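Local coordinates for protein beta-fructofuranosidase (Bifidobacterium adolescentis, PDB 6NOB) that probably hydrolyses terminal beta-D-fructofuranosides such as sucrose, as a family 32 glycoside hydrolase with a five-bladed propeller joined to a beta sandwich, at residues 532-537 / 550-555; 561-566 / 603-608; 285-290 / 343-348; 198-203 / 270-275. All coordinates share one frame; numbering follows the deposited sequence.

Contact 1 of 4, residues 532-537 / 550-555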
loop_
_atom_site.group_PDB
_atom_site.type_symbol
_atom_site.label_atom_id
_atom_site.label_comp_id
_atom_site.label_asym_id
_atom_site.label_seq_id
_atom_site.Cartn_x
_atom_site.Cartn_y
_atom_site.Cartn_z
ATOM N N ALA A 532 -12.008 30.411 -1.956
ATOM C CA ALA A 532 -13.102 29.461 -1.845
ATOM C C ALA A 532 -12.812 28.482 -0.718
ATOM O O ALA A 532 -11.662 28.296 -0.311
ATOM C CB ALA A 532 -13.328 28.708 -3.161
ATOM N N ILE A 533 -13.875 27.849 -0.227
ATOM C CA ILE A 533 -13.784 26.902 0.877
ATOM C C ILE A 533 -14.771 25.766 0.635
ATOM O O ILE A 533 -15.915 25.996 0.230
ATOM C CB ILE A 533 -14.048 27.590 2.234
ATOM C CG1 ILE A 533 -14.003 26.573 3.375
ATOM C CG2 ILE A 533 -15.377 28.333 2.219
ATOM C CD1 ILE A 533 -13.425 27.134 4.654
ATOM N N MET A 534 -14.318 24.535 0.872
ATOM C CA MET A 534 -15.152 23.344 0.751
ATOM C C MET A 534 -15.019 22.533 2.032
ATOM O O MET A 534 -13.967 21.937 2.287
ATOM C CB MET A 534 -14.756 22.508 -0.469
ATOM C CG MET A 534 -15.249 23.065 -1.799
ATOM S SD MET A 534 -14.601 22.173 -3.230
ATOM C CE MET A 534 -15.438 20.597 -3.066
ATOM N N VAL A 535 -16.077 22.517 2.841
ATOM C CA VAL A 535 -16.124 21.685 4.041
ATOM C C VAL A 535 -16.443 20.259 3.602
ATOM O O VAL A 535 -17.552 19.973 3.149
ATOM C CB VAL A 535 -17.161 22.202 5.044
ATOM C CG1 VAL A 535 -17.265 21.262 6.237
ATOM C CG2 VAL A 535 -16.814 23.616 5.491
ATOM N N LEU A 536 -15.467 19.361 3.732
ATOM C CA LEU A 536 -15.634 17.997 3.247
ATOM C C LEU A 536 -16.187 17.059 4.314
ATOM O O LEU A 536 -17.010 16.190 4.004
ATOM C CB LEU A 536 -14.300 17.460 2.723
ATOM C CG LEU A 536 -13.517 18.368 1.768
ATOM C CD1 LEU A 536 -12.218 17.701 1.337
ATOM C CD2 LEU A 536 -14.360 18.737 0.554
ATOM N N ALA A 537 -15.753 17.212 5.563
ATOM C CA ALA A 537 -16.198 16.326 6.628
ATOM C C ALA A 537 -15.873 16.950 7.975
ATOM O O ALA A 537 -14.979 17.794 8.096
ATOM C CB ALA A 537 -15.552 14.941 6.519
ATOM N N LEU A 550 -12.448 18.961 8.135
ATOM C CA LEU A 550 -11.660 18.687 6.940
ATOM C C LEU A 550 -12.115 19.621 5.827
ATOM O O LEU A 550 -13.285 19.591 5.428
ATOM C CB LEU A 550 -11.804 17.227 6.511
ATOM C CG LEU A 550 -11.090 16.817 5.222
ATOM C CD1 LEU A 550 -9.590 16.990 5.378
ATOM C CD2 LEU A 550 -11.434 15.382 4.844
ATOM N N LEU A 551 -11.195 20.441 5.324
ATOM C CA LEU A 551 -11.516 21.443 4.321
ATOM C C LEU A 551 -10.578 21.338 3.129
ATOM O O LEU A 551 -9.415 20.950 3.262
ATOM C CB LEU A 551 -11.412 22.868 4.878
ATOM C CG LEU A 551 -11.872 23.144 6.305
ATOM C CD1 LEU A 551 -11.449 24.544 6.717
ATOM C CD2 LEU A 551 -13.374 22.987 6.408
ATOM N N LEU A 552 -11.106 21.689 1.961
ATOM C CA LEU A 552 -10.299 22.174 0.851
ATOM C C LEU A 552 -10.524 23.676 0.759
ATOM O O LEU A 552 -11.666 24.126 0.619
ATOM C CB LEU A 552 -10.663 21.494 -0.467
ATOM C CG LEU A 552 -9.680 21.826 -1.593
ATOM C CD1 LEU A 552 -8.370 21.060 -1.423
ATOM C CD2 LEU A 552 -10.291 21.574 -2.961
ATOM N N GLN A 553 -9.448 24.448 0.858
ATOM C CA GLN A 553 -9.566 25.896 0.947
ATOM C C GLN A 553 -8.542 26.550 0.035
ATOM O O GLN A 553 -7.375 26.150 0.018
ATOM C CB GLN A 553 -9.370 26.370 2.390
ATOM C CG GLN A 553 -9.384 27.871 2.558
ATOM C CD GLN A 553 -9.529 28.282 4.008
ATOM O OE1 GLN A 553 -10.205 29.260 4.322
ATOM N NE2 GLN A 553 -8.894 27.531 4.903
ATOM N N ARG A 554 -8.985 27.547 -0.723
ATOM C CA ARG A 554 -8.106 28.338 -1.570
ATOM C C ARG A 554 -8.046 29.759 -1.032
ATOM O O ARG A 554 -9.084 30.364 -0.746
ATOM C CB ARG A 554 -8.580 28.347 -3.024
ATOM C CG ARG A 554 -7.669 29.148 -3.942
ATOM C CD ARG A 554 -7.971 28.881 -5.403
ATOM N NE ARG A 554 -9.323 29.293 -5.760
ATOM C CZ ARG A 554 -9.911 29.000 -6.914
ATOM N NH1 ARG A 554 -9.264 28.288 -7.828
ATOM N NH2 ARG A 554 -11.146 29.416 -7.152
ATOM N N THR A 555 -6.830 30.283 -0.896
ATOM C CA THR A 555 -6.618 31.624 -0.366
ATOM C C THR A 555 -5.470 32.263 -1.127
ATOM O O THR A 555 -4.345 31.755 -1.090
ATOM C CB THR A 555 -6.319 31.583 1.134
ATOM O OG1 THR A 555 -7.408 30.954 1.819
ATOM C CG2 THR A 555 -6.135 32.991 1.673
#
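L551 lies against I533 and V535 on one face of an antiparallel hairpin, and its side chain can be followed atom by atom. L551 CB sits 3.8 Å from M534 O. CG then stands anti to the carbonyl carbon (chi1 -38°), and the two methyls part: L551 CD1 reaches I533 CD1 at 3.9 Å, while L551 CD2 packs on V535 CG2 at 3.6 Å, the V535 and L551 side chains lying side by side and pointing the same way. Q553 shares this face, its OE1 3.9 Å from I533 CD1. Behind them the backbones pair tightly; M534 N donates to L552 O at 2.7 Å. The register then slips by one residue. L536 and A537 both face L550, making a classic beta bulge in which L550 O takes L536 N at 2.8 Å and A537 N at a weak 3.4 Å. The bulge turns L536 in toward the partner strand, and L536 CB lies 3.6 Å from L550 O. R554, by contrast, sends its guanidinium off to A530 O and V580 O. Within its sheet of the C-terminal sandwich the hairpin lies between strand 614-620, beside 532-540, and strand 558-564, beside 547-555; M534 and L552 face strand 582-588 of the second sheet.

Contact 2 of 4, residues 561-566 / 603-608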
loop_
_atom_site.group_PDB
_atom_site.type_symbol
_atom_site.label_atom_id
_atom_site.label_comp_id
_atom_site.label_asym_id
_atom_site.label_seq_id
_atom_site.Cartn_x
_atom_site.Cartn_y
_atom_site.Cartn_z
ATOM N N LEU A 561 -5.451 21.350 1.273
ATOM C CA LEU A 561 -6.281 20.645 2.235
ATOM C C LEU A 561 -5.962 21.141 3.639
ATOM O O LEU A 561 -4.821 21.497 3.946
ATOM C CB LEU A 561 -6.050 19.135 2.151
ATOM C CG LEU A 561 -6.768 18.365 1.040
ATOM C CD1 LEU A 561 -6.215 16.949 0.938
ATOM C CD2 LEU A 561 -8.272 18.343 1.272
ATOM N N VAL A 562 -6.986 21.183 4.489
ATOM C CA VAL A 562 -6.837 21.610 5.877
ATOM C C VAL A 562 -7.491 20.570 6.774
ATOM O O VAL A 562 -8.643 20.183 6.545
ATOM C CB VAL A 562 -7.458 22.998 6.127
ATOM C CG1 VAL A 562 -7.033 23.524 7.489
ATOM C CG2 VAL A 562 -7.070 23.974 5.022
ATOM N N ALA A 563 -6.764 20.127 7.793
ATOM C CA ALA A 563 -7.243 19.117 8.738
ATOM C C ALA A 563 -7.235 19.718 10.141
ATOM O O ALA A 563 -6.385 19.381 10.969
ATOM C CB ALA A 563 -6.386 17.847 8.658
ATOM N N LYS A 564 -8.193 20.603 10.407
ATOM C CA LYS A 564 -8.240 21.298 11.685
ATOM C C LYS A 564 -8.612 20.341 12.810
ATOM O O LYS A 564 -9.456 19.457 12.644
ATOM C CB LYS A 564 -9.237 22.457 11.622
ATOM C CG LYS A 564 -8.824 23.564 10.666
ATOM C CD LYS A 564 -9.800 24.733 10.676
ATOM C CE LYS A 564 -9.088 26.041 10.343
ATOM N NZ LYS A 564 -9.821 26.841 9.320
ATOM N N GLY A 565 -7.971 20.528 13.965
ATOM C CA GLY A 565 -8.192 19.684 15.120
ATOM C C GLY A 565 -7.436 18.376 15.115
ATOM O O GLY A 565 -7.413 17.689 16.146
ATOM N N THR A 566 -6.813 18.007 14.000
ATOM C CA THR A 566 -6.079 16.758 13.887
ATOM C C THR A 566 -4.624 16.945 14.305
ATOM O O THR A 566 -4.150 18.060 14.536
ATOM C CB THR A 566 -6.142 16.229 12.457
ATOM O OG1 THR A 566 -5.168 16.913 11.660
ATOM C CG2 THR A 566 -7.519 16.467 11.868
ATOM N N GLY A 603 -4.478 14.721 -3.926
ATOM C CA GLY A 603 -4.221 14.865 -2.504
ATOM C C GLY A 603 -5.164 14.048 -1.646
ATOM O O GLY A 603 -6.379 14.066 -1.867
ATOM N N SER A 604 -4.622 13.340 -0.656
ATOM C CA SER A 604 -5.417 12.390 0.111
ATOM C C SER A 604 -4.800 12.196 1.489
ATOM O O SER A 604 -3.608 12.438 1.697
ATOM C CB SER A 604 -5.526 11.048 -0.621
ATOM O OG SER A 604 -4.248 10.490 -0.853
ATOM N N MET A 605 -5.634 11.743 2.426
ATOM C CA MET A 605 -5.213 11.481 3.800
ATOM C C MET A 605 -6.358 10.824 4.555
ATOM O O MET A 605 -7.526 10.931 4.167
ATOM C CB MET A 605 -4.785 12.764 4.520
ATOM C CG MET A 605 -5.943 13.689 4.866
ATOM S SD MET A 605 -5.400 15.230 5.629
ATOM C CE MET A 605 -4.451 15.946 4.289
ATOM N N LEU A 606 -6.007 10.148 5.648
ATOM C CA LEU A 606 -7.012 9.612 6.554
ATOM C C LEU A 606 -7.666 10.740 7.341
ATOM O O LEU A 606 -6.993 11.660 7.813
ATOM C CB LEU A 606 -6.383 8.610 7.522
ATOM C CG LEU A 606 -5.679 7.387 6.934
ATOM C CD1 LEU A 606 -5.147 6.504 8.053
ATOM C CD2 LEU A 606 -6.618 6.609 6.030
ATOM N N PHE A 607 -8.988 10.666 7.479
ATOM C CA PHE A 607 -9.718 11.621 8.310
ATOM C C PHE A 607 -11.027 10.969 8.730
ATOM O O PHE A 607 -11.928 10.807 7.900
ATOM C CB PHE A 607 -9.971 12.925 7.566
ATOM C CG PHE A 607 -10.686 13.954 8.393
ATOM C CD1 PHE A 607 -12.070 14.030 8.387
ATOM C CD2 PHE A 607 -9.974 14.829 9.196
ATOM C CE1 PHE A 607 -12.729 14.968 9.159
ATOM C CE2 PHE A 607 -10.627 15.771 9.969
ATOM C CZ PHE A 607 -12.006 15.841 9.950
ATOM N N GLN A 608 -11.140 10.622 10.010
ATOM C CA GLN A 608 -12.320 9.930 10.525
ATOM C C GLN A 608 -13.486 10.905 10.632
ATOM O O GLN A 608 -13.566 11.702 11.569
ATOM C CB GLN A 608 -12.016 9.295 11.877
ATOM C CG GLN A 608 -13.164 8.477 12.440
ATOM C CD GLN A 608 -13.543 7.317 11.538
ATOM O OE1 GLN A 608 -12.761 6.385 11.348
ATOM N NE2 GLN A 608 -14.747 7.368 10.978
#
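A563 O is gripped twice by T566, the residue whose methyl meets F607 across the contact: T566 OG1 donates to it at 2.8 Å, tilted 27° from the carbonyl plane, and the backbone N adds a weak bond at 3.4 Å. This closes a type II turn, with G565 at positive phi. The same OG1 is also hydrogen-bonded to V568 N. With OG1 committed to the turn, T566 CG2 stands anti to the carbonyl carbon and touches the edge of the F607 ring near its plane, 3.7 Å from CE2. Further along, L561 and M605 reach toward each other tip to tip, L561 CD1 lying 3.9 Å from M605 CE. The thioether is bent at its last torsion (chi3 64°), so CE goes to the leucine while M605 SD faces A563 CB at 4.1 Å. At G603, which has no side chain, L561 CD1 comes to 4.0 Å from the carbonyl C. The strands run roughly parallel with axes 9.2 Å apart and belong to different sheets, so this is face-to-face packing inside the C-terminal beta sandwich. Across the gap the chemistry is mainly methyl, sulfur and ring edge, which implies that shape and burial do most of the holding here; the T566 bonds to A563 O lie within one segment and set the turn.

Contact 3 of 4, residues 285-290 / 343-348; sequences RAYMVT and LFSAKK
R285 lays its guanidinium across the partner strand, one face covered by the K347 backbone, whose N sits 3.6 Å above the centre of the group. The chain, bent at chi3 (76°), brings NE beside S345. R285 NE donates to S345 OG at 3.0 Å close to the guanidinium plane, while R285 NH2 meets S345 O at 3.1 Å from well above the carbonyl plane, so two nitrogens hold one serine side-on. S345 OG is also bonded to E359 OE1, whose negative charge would probably ease the closeness of R285 and R357. S345 CB also lies over the face of the Y287 ring, offset toward its rim and 3.8 Å from the centroid, a CH-pi contact; the tyrosine hydroxyl itself is tied to D282 N. These are the middle strands of a four-stranded antiparallel blade of the family 32 beta-propeller, paired by regular backbone bonds such as M288 N to F344 O at 2.7 Å. The opposite face of the blade carries F344. T290 OG1, held by T342, approaches the edge of this ring in its plane, 3.2 Å from F344 CE1, and M288 SD stands obliquely to it, 5.4 Å from the centroid, a Met-aromatic contact. On the side of the sheet that carries Y287, V289 CG1 and L343 CD1 touch at 3.6 Å, the two side chains set at an oblique angle. Where the paired strands end, K348 NZ, also bonded to P283 O, donates to a water near R285 O.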
loop_
_atom_site.group_PDB
_atom_site.type_symbol
_atom_site.label_atom_id
_atom_site.label_comp_id
_atom_site.label_asym_id
_atom_site.label_seq_id
_atom_site.Cartn_x
_atom_site.Cartn_y
_atom_site.Cartn_z
ATOM N N ARG A 285 16.752 -7.988 -21.923
ATOM C CA ARG A 285 16.942 -8.065 -20.482
ATOM C C ARG A 285 15.787 -7.379 -19.766
ATOM O O ARG A 285 15.262 -6.368 -20.241
ATOM C CB ARG A 285 18.273 -7.423 -20.060
ATOM C CG ARG A 285 19.502 -8.041 -20.717
ATOM C CD ARG A 285 20.791 -7.396 -20.218
ATOM N NE ARG A 285 21.158 -7.858 -18.882
ATOM C CZ ARG A 285 21.840 -8.973 -18.637
ATOM N NH1 ARG A 285 22.230 -9.748 -19.640
ATOM N NH2 ARG A 285 22.126 -9.318 -17.390
ATOM N N ALA A 286 15.389 -7.944 -18.630
ATOM C CA ALA A 286 14.447 -7.301 -17.727
ATOM C C ALA A 286 15.212 -6.482 -16.697
ATOM O O ALA A 286 16.347 -6.808 -16.344
ATOM C CB ALA A 286 13.564 -8.334 -17.028
ATOM N N TYR A 287 14.583 -5.417 -16.212
ATOM C CA TYR A 287 15.253 -4.459 -15.346
ATOM C C TYR A 287 14.554 -4.364 -13.997
ATOM O O TYR A 287 13.322 -4.373 -13.919
ATOM C CB TYR A 287 15.333 -3.087 -16.022
ATOM C CG TYR A 287 16.385 -3.064 -17.104
ATOM C CD1 TYR A 287 16.102 -3.531 -18.383
ATOM C CD2 TYR A 287 17.675 -2.615 -16.837
ATOM C CE1 TYR A 287 17.068 -3.531 -19.375
ATOM C CE2 TYR A 287 18.647 -2.609 -17.821
ATOM C CZ TYR A 287 18.339 -3.069 -19.087
ATOM O OH TYR A 287 19.302 -3.067 -20.071
ATOM N N MET A 288 15.363 -4.275 -12.940
ATOM C CA MET A 288 14.896 -4.280 -11.559
ATOM C C MET A 288 15.485 -3.075 -10.840
ATOM O O MET A 288 16.708 -2.889 -10.836
ATOM C CB MET A 288 15.301 -5.582 -10.852
ATOM C CG MET A 288 15.108 -5.590 -9.334
ATOM S SD MET A 288 16.037 -6.900 -8.491
ATOM C CE MET A 288 15.287 -8.385 -9.159
ATOM N N VAL A 289 14.625 -2.256 -10.243
ATOM C CA VAL A 289 15.067 -1.177 -9.366
ATOM C C VAL A 289 14.919 -1.641 -7.926
ATOM O O VAL A 289 13.974 -2.363 -7.582
ATOM C CB VAL A 289 14.283 0.128 -9.611
ATOM C CG1 VAL A 289 14.620 0.699 -10.974
ATOM C CG2 VAL A 289 12.788 -0.107 -9.484
ATOM N N THR A 290 15.869 -1.245 -7.086
ATOM C CA THR A 290 15.819 -1.520 -5.662
ATOM C C THR A 290 16.089 -0.224 -4.912
ATOM O O THR A 290 16.738 0.690 -5.426
ATOM C CB THR A 290 16.830 -2.605 -5.251
ATOM O OG1 THR A 290 18.040 -2.449 -6.004
ATOM C CG2 THR A 290 16.262 -3.989 -5.520
ATOM N N LEU A 343 19.970 -0.122 -9.958
ATOM C CA LEU A 343 19.382 -0.819 -11.091
ATOM C C LEU A 343 20.113 -2.130 -11.355
ATOM O O LEU A 343 21.346 -2.185 -11.319
ATOM C CB LEU A 343 19.423 0.064 -12.340
ATOM C CG LEU A 343 18.643 -0.423 -13.561
ATOM C CD1 LEU A 343 17.157 -0.486 -13.263
ATOM C CD2 LEU A 343 18.915 0.477 -14.754
ATOM N N PHE A 344 19.338 -3.183 -11.618
ATOM C CA PHE A 344 19.856 -4.494 -11.978
ATOM C C PHE A 344 19.131 -4.997 -13.219
ATOM O O PHE A 344 17.991 -4.613 -13.490
ATOM C CB PHE A 344 19.680 -5.516 -10.847
ATOM C CG PHE A 344 20.393 -5.156 -9.576
ATOM C CD1 PHE A 344 19.814 -4.295 -8.657
ATOM C CD2 PHE A 344 21.636 -5.696 -9.291
ATOM C CE1 PHE A 344 20.466 -3.972 -7.483
ATOM C CE2 PHE A 344 22.293 -5.377 -8.120
ATOM C CZ PHE A 344 21.709 -4.514 -7.214
ATOM N N SER A 345 19.796 -5.872 -13.972
ATOM C CA SER A 345 19.186 -6.451 -15.161
ATOM C C SER A 345 19.567 -7.919 -15.285
ATOM O O SER A 345 20.647 -8.338 -14.863
ATOM C CB SER A 345 19.597 -5.718 -16.444
ATOM O OG SER A 345 20.988 -5.814 -16.663
ATOM N N ALA A 346 18.663 -8.691 -15.884
ATOM C CA ALA A 346 18.873 -10.111 -16.126
ATOM C C ALA A 346 18.387 -10.467 -17.523
ATOM O O ALA A 346 17.389 -9.919 -18.001
ATOM C CB ALA A 346 18.143 -10.970 -15.088
ATOM N N LYS A 347 19.092 -11.391 -18.171
ATOM C CA LYS A 347 18.700 -11.829 -19.504
ATOM C C LYS A 347 17.455 -12.703 -19.429
ATOM O O LYS A 347 17.408 -13.675 -18.668
ATOM C CB LYS A 347 19.841 -12.593 -20.175
ATOM C CG LYS A 347 19.540 -12.994 -21.609
ATOM C CD LYS A 347 20.764 -12.854 -22.500
ATOM C CE LYS A 347 20.392 -12.973 -23.971
ATOM N NZ LYS A 347 21.225 -13.986 -24.680
ATOM N N LYS A 348 16.444 -12.352 -20.218
ATOM C CA LYS A 348 15.246 -13.169 -20.303
ATOM C C LYS A 348 15.544 -14.458 -21.073
ATOM O O LYS A 348 16.429 -14.484 -21.933
ATOM C CB LYS A 348 14.121 -12.391 -20.981
ATOM C CG LYS A 348 13.660 -11.177 -20.186
ATOM C CD LYS A 348 12.673 -10.327 -20.972
ATOM C CE LYS A 348 13.333 -9.672 -22.175
ATOM N NZ LYS A 348 12.434 -8.678 -22.826
HETATM O O HOH W 1 12.249 -6.701 -21.165
#

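Contact 4 of 4, residues 198-203 / 270-275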
loop_
_atom_site.group_PDB
_atom_site.type_symbol
_atom_site.label_atom_id
_atom_site.label_comp_id
_atom_site.label_asym_id
_atom_site.label_seq_id
_atom_site.Cartn_x
_atom_site.Cartn_y
_atom_site.Cartn_z
ATOM N N SER A 198 7.370 -7.255 -6.089
ATOM C CA SER A 198 6.640 -6.999 -7.328
ATOM C C SER A 198 6.378 -8.313 -8.067
ATOM O O SER A 198 6.804 -9.389 -7.639
ATOM C CB SER A 198 7.407 -6.017 -8.217
ATOM O OG SER A 198 8.732 -6.468 -8.450
ATOM N N ALA A 199 5.676 -8.215 -9.203
ATOM C CA ALA A 199 5.209 -9.384 -9.939
ATOM C C ALA A 199 5.502 -9.256 -11.427
ATOM O O ALA A 199 5.360 -8.177 -12.011
ATOM C CB ALA A 199 3.704 -9.594 -9.742
ATOM N N VAL A 200 5.897 -10.371 -12.040
ATOM C CA VAL A 200 6.068 -10.468 -13.485
ATOM C C VAL A 200 5.347 -11.724 -13.955
ATOM O O VAL A 200 5.689 -12.834 -13.529
ATOM C CB VAL A 200 7.548 -10.511 -13.900
ATOM C CG1 VAL A 200 7.668 -10.589 -15.417
ATOM C CG2 VAL A 200 8.290 -9.298 -13.368
ATOM N N THR A 201 4.348 -11.553 -14.823
ATOM C CA THR A 201 3.626 -12.689 -15.384
ATOM C C THR A 201 4.466 -13.341 -16.477
ATOM O O THR A 201 4.946 -12.663 -17.391
ATOM C CB THR A 201 2.267 -12.254 -15.943
ATOM O OG1 THR A 201 2.454 -11.322 -17.016
ATOM C CG2 THR A 201 1.415 -11.610 -14.854
ATOM N N VAL A 202 4.649 -14.660 -16.378
ATOM C CA VAL A 202 5.530 -15.405 -17.267
ATOM C C VAL A 202 4.789 -16.625 -17.808
ATOM O O VAL A 202 3.751 -17.034 -17.288
ATOM C CB VAL A 202 6.835 -15.842 -16.568
ATOM C CG1 VAL A 202 7.635 -14.629 -16.116
ATOM C CG2 VAL A 202 6.526 -16.756 -15.390
ATOM N N ASP A 203 5.350 -17.209 -18.869
ATOM C CA ASP A 203 4.856 -18.472 -19.395
ATOM C C ASP A 203 5.554 -19.624 -18.667
ATOM O O ASP A 203 6.243 -19.424 -17.665
ATOM C CB ASP A 203 5.027 -18.528 -20.917
ATOM C CG ASP A 203 6.489 -18.551 -21.364
ATOM O OD1 ASP A 203 7.405 -18.635 -20.518
ATOM O OD2 ASP A 203 6.719 -18.483 -22.591
ATOM N N PRO A 270 12.114 -4.739 -4.473
ATOM C CA PRO A 270 12.474 -4.845 -5.892
ATOM C C PRO A 270 11.258 -4.680 -6.785
ATOM O O PRO A 270 10.186 -5.228 -6.515
ATOM C CB PRO A 270 13.054 -6.258 -6.005
ATOM C CG PRO A 270 12.349 -7.020 -4.930
ATOM C CD PRO A 270 12.165 -6.047 -3.794
ATOM N N LYS A 271 11.436 -3.919 -7.863
ATOM C CA LYS A 271 10.391 -3.699 -8.859
ATOM C C LYS A 271 10.971 -4.043 -10.224
ATOM O O LYS A 271 11.902 -3.379 -10.690
ATOM C CB LYS A 271 9.883 -2.258 -8.815
ATOM C CG LYS A 271 8.367 -2.132 -8.845
ATOM C CD LYS A 271 7.801 -2.698 -10.134
ATOM C CE LYS A 271 6.288 -2.626 -10.156
ATOM N NZ LYS A 271 5.738 -3.206 -11.416
ATOM N N VAL A 272 10.430 -5.079 -10.858
ATOM C CA VAL A 272 10.955 -5.601 -12.115
ATOM C C VAL A 272 10.039 -5.137 -13.242
ATOM O O VAL A 272 8.845 -5.457 -13.257
ATOM C CB VAL A 272 11.074 -7.134 -12.078
ATOM C CG1 VAL A 272 11.630 -7.669 -13.391
ATOM C CG2 VAL A 272 11.957 -7.568 -10.918
ATOM N N GLU A 273 10.597 -4.377 -14.181
ATOM C CA GLU A 273 9.846 -3.790 -15.284
ATOM C C GLU A 273 10.343 -4.389 -16.589
ATOM O O GLU A 273 11.539 -4.331 -16.884
ATOM C CB GLU A 273 9.999 -2.270 -15.309
ATOM C CG GLU A 273 9.412 -1.618 -16.551
ATOM C CD GLU A 273 7.926 -1.882 -16.705
ATOM O OE1 GLU A 273 7.209 -1.866 -15.681
ATOM O OE2 GLU A 273 7.478 -2.109 -17.850
ATOM N N CYS A 274 9.426 -4.942 -17.380
ATOM C CA CYS A 274 9.809 -5.642 -18.596
ATOM C C CYS A 274 9.357 -4.946 -19.868
ATOM O O CYS A 274 9.774 -5.361 -20.953
ATOM C CB CYS A 274 9.255 -7.076 -18.574
ATOM S SG CYS A 274 9.985 -8.098 -17.294
ATOM N N GLY A 275 8.538 -3.899 -19.768
ATOM C CA GLY A 275 7.926 -3.310 -20.942
ATOM C C GLY A 275 8.494 -1.978 -21.390
ATOM O O GLY A 275 7.837 -1.255 -22.144
HETATM O O HOH W 2 4.246 -5.618 -9.595
HETATM O O HOH W 3 6.766 -5.774 -11.438
#
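S198 turns OG between its backbone N and carbonyl carbon (chi1 54°), which puts the hydroxyl against the backbone of P270 to V272. There S198 OG donates to P270 O at 2.7 Å, coming from above the carbonyl plane, and accepts from V272 N at 3.3 Å with a moderately bent bond of 144°. No backbone-to-backbone hydrogen bond links the two segments; the serine hydroxyl makes the link to the partner's carbonyl and amide. V200 has CG1 anti to its backbone N (chi1 -179°); V200 CG2 meets V272 CG1 at 3.7 Å, the two valines crossing at about a right angle, and V200 CG1 touches C274 SG at 3.9 Å. K271 points the other way at CB but bends at chi2, and its CD passes 3.9 Å from S198 CB. K271 NZ is bonded to S440 O and donates to a water that lies 2.8 Å from both A199 O and V272 O, bridging the diverging backbones. P270 ends the family's Arg-Asp-Pro sequence, whose aspartate is thought in relatives to stabilise the transition state, so the contact lies just beside that motif. Strands 190-202 and 268-273 are each the first and edge strand of a propeller blade, as expected for inner strands of adjacent blades; strand 216-227 pairs with the first and strand 285-295 with the second, and K271 reaches across to strand 377-382.

How the contacts relate
From the N terminus, past the leading sheets and the first propeller strands, the chain first closes contact 4, where strand 190-202 meets strand 268-273 after the remaining three strands of the first strand's blade. Strand 285-295 follows directly and pairs with 268-273, so contact 3, formed with strand 337-347, continues the same blade; the two touch, with centres about 9 Å apart. Together they tie one propeller blade internally and to its neighbour. Far along, contact 1 closes a short hairpin in the C-terminal sandwich, and contact 2 joins the next strand to the facing sheet. All four are in series, none nested or crossed, and the two pairs lie on opposite sides of the chain's centre.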